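Local structure of Bcl-2-like protein FPV039 (5TZP) at residues A[20-25]-A[44-49]; A[54-59]-A[91-96]. The protein inhibits apoptosis of the host cell by sequestering and inactivating several proapoptotic Bcl-2 proteins, including BAK1 and BAX. All coordinates share one frame; numbering follows the deposited sequence.

Interaction 1 (A[20-25]-A[44-49]); sequences LNMIQN and ISYDVL. With SO4 (sulfate ion), chain O.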
# COMPACT_ATOMS: atom_id res chain seq x y z
N LEU A 20 -9.43 5.62 -0.66
CA LEU A 20 -8.95 5.93 0.69
C LEU A 20 -9.51 4.98 1.72
O LEU A 20 -8.81 4.53 2.59
CB LEU A 20 -9.30 7.38 1.02
CG LEU A 20 -8.93 7.80 2.46
CD1 LEU A 20 -7.43 7.77 2.62
CD2 LEU A 20 -9.48 9.16 2.79
N ASN A 21 -10.82 4.72 1.67
CA ASN A 21 -11.45 3.93 2.73
C ASN A 21 -10.89 2.51 2.79
O ASN A 21 -10.74 1.95 3.86
CB ASN A 21 -12.96 3.92 2.50
CG ASN A 21 -13.72 3.28 3.60
OD1 ASN A 21 -14.22 2.20 3.41
ND2 ASN A 21 -13.80 3.93 4.76
N MET A 22 -10.58 1.90 1.63
CA MET A 22 -9.97 0.58 1.61
C MET A 22 -8.58 0.61 2.21
O MET A 22 -8.24 -0.19 3.09
CB MET A 22 -9.90 0.15 0.16
CG MET A 22 -9.32 -1.23 -0.01
SD MET A 22 -10.41 -2.57 0.52
CE MET A 22 -11.39 -2.87 -0.93
N ILE A 23 -7.75 1.54 1.75
CA ILE A 23 -6.36 1.61 2.21
C ILE A 23 -6.30 1.90 3.71
O ILE A 23 -5.57 1.23 4.47
CB ILE A 23 -5.64 2.70 1.42
CG1 ILE A 23 -5.52 2.31 -0.06
CG2 ILE A 23 -4.24 2.94 2.05
CD1 ILE A 23 -5.19 3.42 -1.00
N GLN A 24 -7.03 2.91 4.16
CA GLN A 24 -6.95 3.32 5.57
C GLN A 24 -7.50 2.25 6.50
O GLN A 24 -6.90 1.95 7.53
CB GLN A 24 -7.65 4.65 5.77
CG GLN A 24 -7.32 5.28 7.13
CD GLN A 24 -7.70 6.70 7.28
OE1 GLN A 24 -8.38 7.26 6.44
NE2 GLN A 24 -7.38 7.28 8.40
N ASN A 25 -8.60 1.57 6.12
CA ASN A 25 -9.09 0.47 6.96
C ASN A 25 -8.05 -0.65 7.04
O ASN A 25 -7.89 -1.21 8.13
CB ASN A 25 -10.46 -0.00 6.49
CG ASN A 25 -11.52 0.83 7.10
OD1 ASN A 25 -11.75 0.76 8.28
ND2 ASN A 25 -12.22 1.61 6.28
N ILE A 44 -14.77 -8.69 -0.31
CA ILE A 44 -14.02 -9.73 -1.01
C ILE A 44 -12.69 -9.17 -1.44
O ILE A 44 -11.64 -9.79 -1.20
CB ILE A 44 -14.81 -10.27 -2.20
CG1 ILE A 44 -15.97 -11.13 -1.64
CG2 ILE A 44 -13.97 -11.13 -3.12
CD1 ILE A 44 -16.93 -11.64 -2.79
N SER A 45 -12.68 -7.98 -2.03
CA SER A 45 -11.40 -7.43 -2.44
C SER A 45 -10.53 -7.02 -1.26
O SER A 45 -9.30 -7.15 -1.35
CB SER A 45 -11.62 -6.22 -3.35
OG SER A 45 -12.34 -6.60 -4.55
N TYR A 46 -11.15 -6.57 -0.16
CA TYR A 46 -10.39 -6.29 1.07
C TYR A 46 -9.66 -7.53 1.50
O TYR A 46 -8.47 -7.46 1.86
CB TYR A 46 -11.36 -5.80 2.15
CG TYR A 46 -10.67 -5.46 3.45
CD1 TYR A 46 -10.08 -4.23 3.64
CD2 TYR A 46 -10.52 -6.43 4.42
CE1 TYR A 46 -9.45 -3.93 4.86
CE2 TYR A 46 -9.83 -6.14 5.62
CZ TYR A 46 -9.34 -4.88 5.80
OH TYR A 46 -8.68 -4.47 6.96
N ASP A 47 -10.32 -8.68 1.53
CA ASP A 47 -9.65 -9.89 1.99
C ASP A 47 -8.52 -10.28 1.07
O ASP A 47 -7.48 -10.76 1.53
CB ASP A 47 -10.67 -11.02 2.12
CG ASP A 47 -11.44 -11.02 3.46
OD1 ASP A 47 -11.00 -10.27 4.36
OD2 ASP A 47 -12.41 -11.85 3.53
N VAL A 48 -8.67 -10.03 -0.24
CA VAL A 48 -7.55 -10.27 -1.16
C VAL A 48 -6.38 -9.34 -0.85
O VAL A 48 -5.22 -9.79 -0.80
CB VAL A 48 -8.00 -10.14 -2.63
CG1 VAL A 48 -6.78 -10.28 -3.56
CG2 VAL A 48 -9.03 -11.18 -3.01
N LEU A 49 -6.66 -8.05 -0.68
CA LEU A 49 -5.63 -7.08 -0.32
C LEU A 49 -4.90 -7.52 0.94
O LEU A 49 -3.65 -7.50 1.01
CB LEU A 49 -6.29 -5.70 -0.16
CG LEU A 49 -5.30 -4.59 0.28
CD1 LEU A 49 -4.24 -4.28 -0.74
CD2 LEU A 49 -6.06 -3.33 0.62
S SO4 O . -7.56 10.69 9.98
O1 SO4 O . -6.43 10.98 10.90
O2 SO4 O . -8.80 11.39 10.44
O3 SO4 O . -7.71 9.24 10.04
O4 SO4 O . -7.27 11.11 8.60

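Interaction 2 (A[54-59]-A[91-96]); sequences KSVIKT and IITIIA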
# COMPACT_ATOMS: atom_id res chain seq x y z
N LYS A 54 -0.03 -9.39 3.53
CA LYS A 54 0.56 -10.30 4.50
C LYS A 54 1.67 -11.08 3.82
O LYS A 54 2.77 -11.25 4.39
CB LYS A 54 -0.47 -11.29 5.09
CG LYS A 54 0.02 -12.28 6.10
CD LYS A 54 -1.15 -13.09 6.75
CE LYS A 54 -0.67 -14.11 7.79
NZ LYS A 54 -1.77 -14.53 8.79
N SER A 55 1.46 -11.53 2.57
CA SER A 55 2.48 -12.27 1.86
C SER A 55 3.70 -11.41 1.59
O SER A 55 4.87 -11.86 1.77
CB SER A 55 1.89 -12.82 0.57
OG SER A 55 2.87 -13.47 -0.23
N VAL A 56 3.51 -10.22 1.11
CA VAL A 56 4.61 -9.28 0.83
C VAL A 56 5.42 -9.03 2.09
O VAL A 56 6.64 -9.06 2.05
CB VAL A 56 4.11 -7.98 0.18
CG1 VAL A 56 5.22 -6.92 0.11
CG2 VAL A 56 3.59 -8.30 -1.21
N ILE A 57 4.75 -8.77 3.20
CA ILE A 57 5.44 -8.50 4.47
C ILE A 57 6.19 -9.73 4.92
O ILE A 57 7.37 -9.62 5.32
CB ILE A 57 4.44 -7.97 5.53
CG1 ILE A 57 3.99 -6.57 5.15
CG2 ILE A 57 5.12 -7.96 6.90
CD1 ILE A 57 2.78 -6.04 5.91
N LYS A 58 5.59 -10.90 4.87
CA LYS A 58 6.29 -12.12 5.33
C LYS A 58 7.54 -12.36 4.50
O LYS A 58 8.55 -12.88 5.05
CB LYS A 58 5.35 -13.32 5.26
CG LYS A 58 5.99 -14.67 5.63
CD LYS A 58 5.01 -15.85 5.46
CE LYS A 58 3.95 -15.81 6.56
NZ LYS A 58 3.09 -17.07 6.53
N THR A 59 7.49 -12.07 3.20
CA THR A 59 8.59 -12.36 2.28
C THR A 59 9.69 -11.32 2.42
O THR A 59 10.87 -11.64 2.17
CB THR A 59 8.06 -12.41 0.85
OG1 THR A 59 7.16 -13.51 0.75
CG2 THR A 59 9.16 -12.56 -0.16
N ILE A 91 0.76 -1.61 -6.34
CA ILE A 91 -0.21 -1.09 -5.35
C ILE A 91 -0.12 -1.90 -4.08
O ILE A 91 -0.06 -1.34 -2.98
CB ILE A 91 -1.63 -1.06 -5.96
CG1 ILE A 91 -1.70 0.00 -7.03
CG2 ILE A 91 -2.67 -0.79 -4.86
CD1 ILE A 91 -3.03 -0.11 -7.87
N ILE A 92 -0.15 -3.21 -4.20
CA ILE A 92 -0.09 -4.09 -3.03
C ILE A 92 1.20 -3.86 -2.29
O ILE A 92 1.22 -3.76 -1.04
CB ILE A 92 -0.20 -5.56 -3.45
CG1 ILE A 92 -1.66 -5.82 -3.89
CG2 ILE A 92 0.27 -6.50 -2.35
CD1 ILE A 92 -1.80 -7.08 -4.81
N THR A 93 2.32 -3.74 -3.00
CA THR A 93 3.60 -3.58 -2.34
C THR A 93 3.68 -2.24 -1.61
O THR A 93 4.17 -2.16 -0.48
CB THR A 93 4.76 -3.73 -3.32
OG1 THR A 93 4.72 -5.06 -3.85
CG2 THR A 93 6.07 -3.55 -2.69
N ILE A 94 3.18 -1.16 -2.22
CA ILE A 94 3.10 0.15 -1.58
C ILE A 94 2.29 0.07 -0.31
O ILE A 94 2.73 0.59 0.74
CB ILE A 94 2.48 1.21 -2.58
CG1 ILE A 94 3.48 1.62 -3.63
CG2 ILE A 94 1.89 2.40 -1.80
CD1 ILE A 94 2.77 2.26 -4.82
N ILE A 95 1.10 -0.54 -0.35
CA ILE A 95 0.25 -0.60 0.82
C ILE A 95 0.89 -1.46 1.88
O ILE A 95 0.89 -1.11 3.07
CB ILE A 95 -1.17 -1.08 0.44
CG1 ILE A 95 -1.84 -0.06 -0.49
CG2 ILE A 95 -2.00 -1.35 1.65
CD1 ILE A 95 -3.12 -0.60 -1.17
N ALA A 96 1.45 -2.59 1.50
CA ALA A 96 2.12 -3.49 2.46
C ALA A 96 3.29 -2.78 3.15
O ALA A 96 3.41 -2.81 4.39
CB ALA A 96 2.58 -4.74 1.76

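Interaction 1 (A[20-25]-A[44-49])
Met-22 carries most of this packing of helix 14-32 on helix 43-68 in the Bcl-2 helical bundle. Its CB stays clear of segment 44-49. From there CG leaves anti to the backbone N (chi1 -178°), and the chain bends at chi2 and again at chi3. CG meets the branch methyl CD2 of Leu-49 at 3.9 Å, tip to tip. The next atom, SD, lies in the plane of the Tyr-46 ring, at its edge. SD is 3.5 Å from CD1 of Tyr-46 and 4.9 Å from the ring centroid, a Met-aromatic contact. The last atom, CE, reaches the backbone of segment 44-49, 3.8 Å from N of Tyr-46. The polar ends are tied elsewhere: the Tyr-46 hydroxyl to Glu-29, Ser-45 OG to Asp-42 and Arg-144, and Asn-25 OD1 to Arg-36. Asn-25 ND2 bonds the carbonyl O of Asn-21 at 2.9 Å. On the side of helix 14-32 turned from 44-49, Gln-24 NE2 donates to Asp-115 and, at 2.6 Å, to O3 of a sulfate probably from the crystallisation liquor. No hydrogen bond joins the two segments, so their contact probably rests on dispersion and a weak sulfur-aromatic attraction.

Interaction 2 (A[54-59]-A[91-96])
Val-56 is directed toward helix 88-105 and packs against Ala-96 with one methyl and Ile-92 with the other. CG1 stands anti to the backbone N (chi1 170°) and meets CB of Ala-96 at 3.8 Å. The CB of Val-56 is almost as near to that methyl, so the alanine methyl lies against the CB-CG1 bond of the valine and further from CG2. The other branch, CG2, is anti to the carbonyl carbon. It meets CG2 of Ile-92 at 3.9 Å, and these two side chains cross obliquely. Thr-93 lies beside the same valine methyl, with its OG1 bonded to the carbonyl O of Gly-89 one turn earlier in its own helix.

Ile-57 approaches Ala-96 from another side. Its CG1 is anti to the carbonyl carbon (chi1 -70°), which brings the end of the chain nearer to helix 91-96. CG1 packs on CB of Ala-96 at 4.1 Å, and CD1 comes to 3.6 Å from the carbonyl O of Ala-96.

Residues 91-96 belong to the BH1 motif of the Bcl-2 fold, and residues of both segments line the groove that receives the BH3 peptide of Bik. Aromatic peptide side chains pack on Ser-55, Val-56 and Ile-92, and one hydrogen-bonds Ser-55 OG. Peptide backbone packs on Thr-93. Val-56 and Ile-92 therefore pack on each other and also face the ligand.

The segment axes approach to 9.1 Å, with 66° between their directions. Ala-96 has its CA 6.3 Å from the CA of Ile-57, the shortest such pair between the segments.

Along the chain the two contacts come one after the other, and their centres are about 13 Å apart. Both use helix 43-68. Residues 44-49, near its start, meet helix 14-32, while residues 54-59, further on, meet helix 88-105. The two contacts touch through Ile-95. Its CD1 lies 3.9 Å from CD1 of Leu-49, and also 3.9 Å from CG1 of Ile-23. Helices 14-32, 43-68 and 88-105 thus share one apolar core in this all-helical Bcl-2 fold. Interaction 1 lies within the helix bundle, whereas interaction 2 also borders the bound BH3 peptide. The core packing is therefore continuous with the peptide-binding groove.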